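Local coordinates for protein transcriptional regulator, GntR family (Ralstonia eutropha, PDB 3IHU) that probably binds DNA as a GntR-family transcription factor, pairing a winged-helix domain with an all-helical FCD domain, at residues S18-F23 and E58-L63. Numbering follows the deposited sequence.
Sequences SDTVFF and EALQRL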
ATOM      1  N   SER A  18      -3.868 -10.576  15.857  1.00 28.56           N
ATOM      2  CA  SER A  18      -4.524  -9.320  15.434  1.00 28.70           C
ATOM      3  C   SER A  18      -3.974  -8.817  14.121  1.00 28.23           C
ATOM      4  O   SER A  18      -4.732  -8.312  13.255  1.00 28.13           O
ATOM      5  CB  SER A  18      -4.319  -8.239  16.513  1.00 29.35           C
ATOM      6  OG  SER A  18      -4.773  -6.956  16.110  1.00 32.99           O
ATOM      7  N   ASP A  19      -2.654  -8.929  13.974  1.00 27.35           N
ATOM      8  CA  ASP A  19      -1.981  -8.553  12.747  1.00 27.52           C
ATOM      9  C   ASP A  19      -2.496  -9.300  11.515  1.00 27.10           C
ATOM     10  O   ASP A  19      -2.558  -8.720  10.435  1.00 28.02           O
ATOM     11  CB  ASP A  19      -0.468  -8.792  12.850  1.00 27.58           C
ATOM     12  CG  ASP A  19       0.252  -7.746  13.724  1.00 29.59           C
ATOM     13  OD1 ASP A  19      -0.388  -6.767  14.212  1.00 29.93           O
ATOM     14  OD2 ASP A  19       1.475  -7.926  13.941  1.00 30.12           O
ATOM     15  N   THR A  20      -2.861 -10.561  11.670  1.00 26.41           N
ATOM     16  CA  THR A  20      -3.264 -11.366  10.532  1.00 26.08           C
ATOM     17  C   THR A  20      -4.589 -10.863   9.966  1.00 24.97           C
ATOM     18  O   THR A  20      -4.793 -10.890   8.762  1.00 24.55           O
ATOM     19  CB  THR A  20      -3.415 -12.878  10.848  1.00 26.67           C
ATOM     20  OG1 THR A  20      -4.672 -13.106  11.476  1.00 28.65           O
ATOM     21  CG2 THR A  20      -2.271 -13.445  11.712  1.00 26.00           C
ATOM     22  N   VAL A  21      -5.479 -10.378  10.824  1.00 23.81           N
ATOM     23  CA  VAL A  21      -6.709  -9.704  10.357  1.00 23.34           C
ATOM     24  C   VAL A  21      -6.437  -8.280   9.835  1.00 23.91           C
ATOM     25  O   VAL A  21      -7.009  -7.820   8.810  1.00 22.85           O
ATOM     26  CB  VAL A  21      -7.754  -9.661  11.482  1.00 23.05           C
ATOM     27  CG1 VAL A  21      -9.026  -9.026  10.999  1.00 22.69           C
ATOM     28  CG2 VAL A  21      -8.000 -11.080  12.034  1.00 22.01           C
ATOM     29  N   PHE A  22      -5.605  -7.550  10.552  1.00 23.87           N
ATOM     30  CA  PHE A  22      -5.280  -6.172  10.160  1.00 24.53           C
ATOM     31  C   PHE A  22      -4.652  -6.143   8.765  1.00 24.99           C
ATOM     32  O   PHE A  22      -5.139  -5.451   7.863  1.00 23.93           O
ATOM     33  CB  PHE A  22      -4.330  -5.563  11.171  1.00 24.64           C
ATOM     34  CG  PHE A  22      -3.944  -4.133  10.887  1.00 27.56           C
ATOM     35  CD1 PHE A  22      -4.806  -3.094  11.175  1.00 30.64           C
ATOM     36  CD2 PHE A  22      -2.683  -3.832  10.387  1.00 33.28           C
ATOM     37  CE1 PHE A  22      -4.431  -1.773  10.955  1.00 32.25           C
ATOM     38  CE2 PHE A  22      -2.313  -2.499  10.158  1.00 34.27           C
ATOM     39  CZ  PHE A  22      -3.195  -1.488  10.443  1.00 32.79           C
ATOM     40  N   PHE A  23      -3.620  -6.946   8.573  1.00 25.51           N
ATOM     41  CA  PHE A  23      -2.952  -6.992   7.283  1.00 26.92           C
ATOM     42  C   PHE A  23      -3.735  -7.777   6.229  1.00 26.03           C
ATOM     43  O   PHE A  23      -3.685  -7.435   5.038  1.00 27.20           O
ATOM     44  CB  PHE A  23      -1.523  -7.497   7.449  1.00 26.92           C
ATOM     45  CG  PHE A  23      -0.649  -6.528   8.196  1.00 31.04           C
ATOM     46  CD1 PHE A  23      -0.299  -5.295   7.614  1.00 35.14           C
ATOM     47  CD2 PHE A  23      -0.183  -6.819   9.468  1.00 34.89           C
ATOM     48  CE1 PHE A  23       0.510  -4.377   8.302  1.00 35.36           C
ATOM     49  CE2 PHE A  23       0.612  -5.904  10.163  1.00 36.27           C
ATOM     50  CZ  PHE A  23       0.961  -4.686   9.577  1.00 36.65           C
ATOM     51  N   GLU A  58      -9.687  -6.257  18.110  1.00 23.32           N
ATOM     52  CA  GLU A  58      -8.487  -5.450  18.138  1.00 24.01           C
ATOM     53  C   GLU A  58      -8.046  -5.027  16.738  1.00 24.39           C
ATOM     54  O   GLU A  58      -7.675  -3.859  16.511  1.00 23.74           O
ATOM     55  CB  GLU A  58      -7.364  -6.217  18.847  1.00 24.63           C
ATOM     56  CG  GLU A  58      -6.040  -5.473  18.796  1.00 28.13           C
ATOM     57  CD  GLU A  58      -4.900  -6.220  19.480  1.00 31.53           C
ATOM     58  OE1 GLU A  58      -5.158  -6.943  20.470  1.00 35.12           O
ATOM     59  OE2 GLU A  58      -3.753  -6.084  19.003  1.00 34.16           O
ATOM     60  N   ALA A  59      -8.077  -5.969  15.790  1.00 23.60           N
ATOM     61  CA  ALA A  59      -7.726  -5.657  14.408  1.00 23.40           C
ATOM     62  C   ALA A  59      -8.703  -4.621  13.835  1.00 22.66           C
ATOM     63  O   ALA A  59      -8.286  -3.671  13.150  1.00 23.69           O
ATOM     64  CB  ALA A  59      -7.696  -6.912  13.563  1.00 21.89           C
ATOM     65  N   LEU A  60      -9.993  -4.790  14.110  1.00 22.21           N
ATOM     66  CA  LEU A  60     -10.998  -3.849  13.623  1.00 22.14           C
ATOM     67  C   LEU A  60     -10.765  -2.451  14.215  1.00 23.79           C
ATOM     68  O   LEU A  60     -10.850  -1.457  13.474  1.00 22.39           O
ATOM     69  CB  LEU A  60     -12.436  -4.331  13.899  1.00 21.35           C
ATOM     70  CG  LEU A  60     -12.850  -5.493  12.977  1.00 21.47           C
ATOM     71  CD1 LEU A  60     -14.216  -6.076  13.307  1.00 18.01           C
ATOM     72  CD2 LEU A  60     -12.797  -5.071  11.488  1.00 21.03           C
ATOM     73  N   GLN A  61     -10.447  -2.389  15.515  1.00 23.53           N
ATOM     74  CA  GLN A  61     -10.109  -1.112  16.173  1.00 24.74           C
ATOM     75  C   GLN A  61      -8.959  -0.443  15.444  1.00 25.23           C
ATOM     76  O   GLN A  61      -9.038   0.752  15.157  1.00 25.73           O
ATOM     77  CB  GLN A  61      -9.764  -1.294  17.686  1.00 24.11           C
ATOM     78  N   ARG A  62      -7.910  -1.209  15.131  1.00 25.76           N
ATOM     79  CA  ARG A  62      -6.730  -0.665  14.463  1.00 26.76           C
ATOM     80  C   ARG A  62      -7.059  -0.180  13.033  1.00 26.99           C
ATOM     81  O   ARG A  62      -6.533   0.845  12.561  1.00 27.16           O
ATOM     82  CB  ARG A  62      -5.612  -1.699  14.401  1.00 27.17           C
ATOM     83  CG  ARG A  62      -4.882  -1.942  15.716  1.00 29.52           C
ATOM     84  CD  ARG A  62      -4.154  -3.279  15.734  1.00 31.49           C
ATOM     85  NE  ARG A  62      -3.052  -3.311  14.777  1.00 33.81           N
ATOM     86  CZ  ARG A  62      -2.337  -4.399  14.481  1.00 35.21           C
ATOM     87  NH1 ARG A  62      -2.606  -5.575  15.054  1.00 34.99           N
ATOM     88  NH2 ARG A  62      -1.345  -4.314  13.605  1.00 35.46           N
ATOM     89  N   LEU A  63      -7.910  -0.944  12.342  1.00 26.99           N
ATOM     90  CA  LEU A  63      -8.365  -0.576  10.984  1.00 26.37           C
ATOM     91  C   LEU A  63      -9.227   0.719  10.995  1.00 27.36           C
ATOM     92  O   LEU A  63      -9.100   1.570  10.093  1.00 28.18           O
ATOM     93  CB  LEU A  63      -9.151  -1.738  10.373  1.00 25.70           C
ATOM     94  CG  LEU A  63      -8.319  -2.908   9.856  1.00 24.69           C
ATOM     95  CD1 LEU A  63      -9.202  -4.114   9.565  1.00 19.49           C
ATOM     96  CD2 LEU A  63      -7.433  -2.475   8.630  1.00 23.01           C
TER
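This contact lies in the winged helix-turn-helix domain of a GntR-family regulator. It packs the first helix, 17-31, on helix 53-65, which by family is the probable DNA-recognition helix. The two segments run in roughly the same direction, at 43°, with axes 8.4 Å apart at closest approach. The small side chain of Ala59 fits this close packing. Ala59 CB lies 3.4 Å from Val21 CB and 3.3 Å from Ser18 O. That carbonyl is already satisfied within its own helix, by Phe22 N.

Arg62 is the main donor. Its side chain fits as a knob among Ser18, Asp19, Phe22 and Phe23. NH1 and NH2 of Arg62 each donate to Asp19 OD1, both at 2.7 Å, so a single carboxylate oxygen takes both bonds of the salt bridge. Arg62 NH1 also donates to Ser18 OG at 2.8 Å. Ser18 OG in turn donates to Glu58 OE2 at 3.2 Å, a weak bond. A short polar chain thus runs from Asp19 through Arg62 and Ser18 to Glu58. Ser18 OG and Asp19 OD1 lie at the edge of the guanidinium, and one of its faces lies on the Phe22 ring.

Next to this polar layer, toward Leu63, the contact is apolar. Phe22 CD1 touches Leu63 CD2 at 3.7 Å. Leu63 also reaches Ile25 and Met26 on the first helix and Val69 on a strand of the small sheet, while Val21 meets Phe49 of helix 42-49. The two layers join at the cation-pi stack: Arg62 CZ sits 4.3 Å from the Phe22 ring centroid, and the guanidinium and ring planes are inclined at 21°.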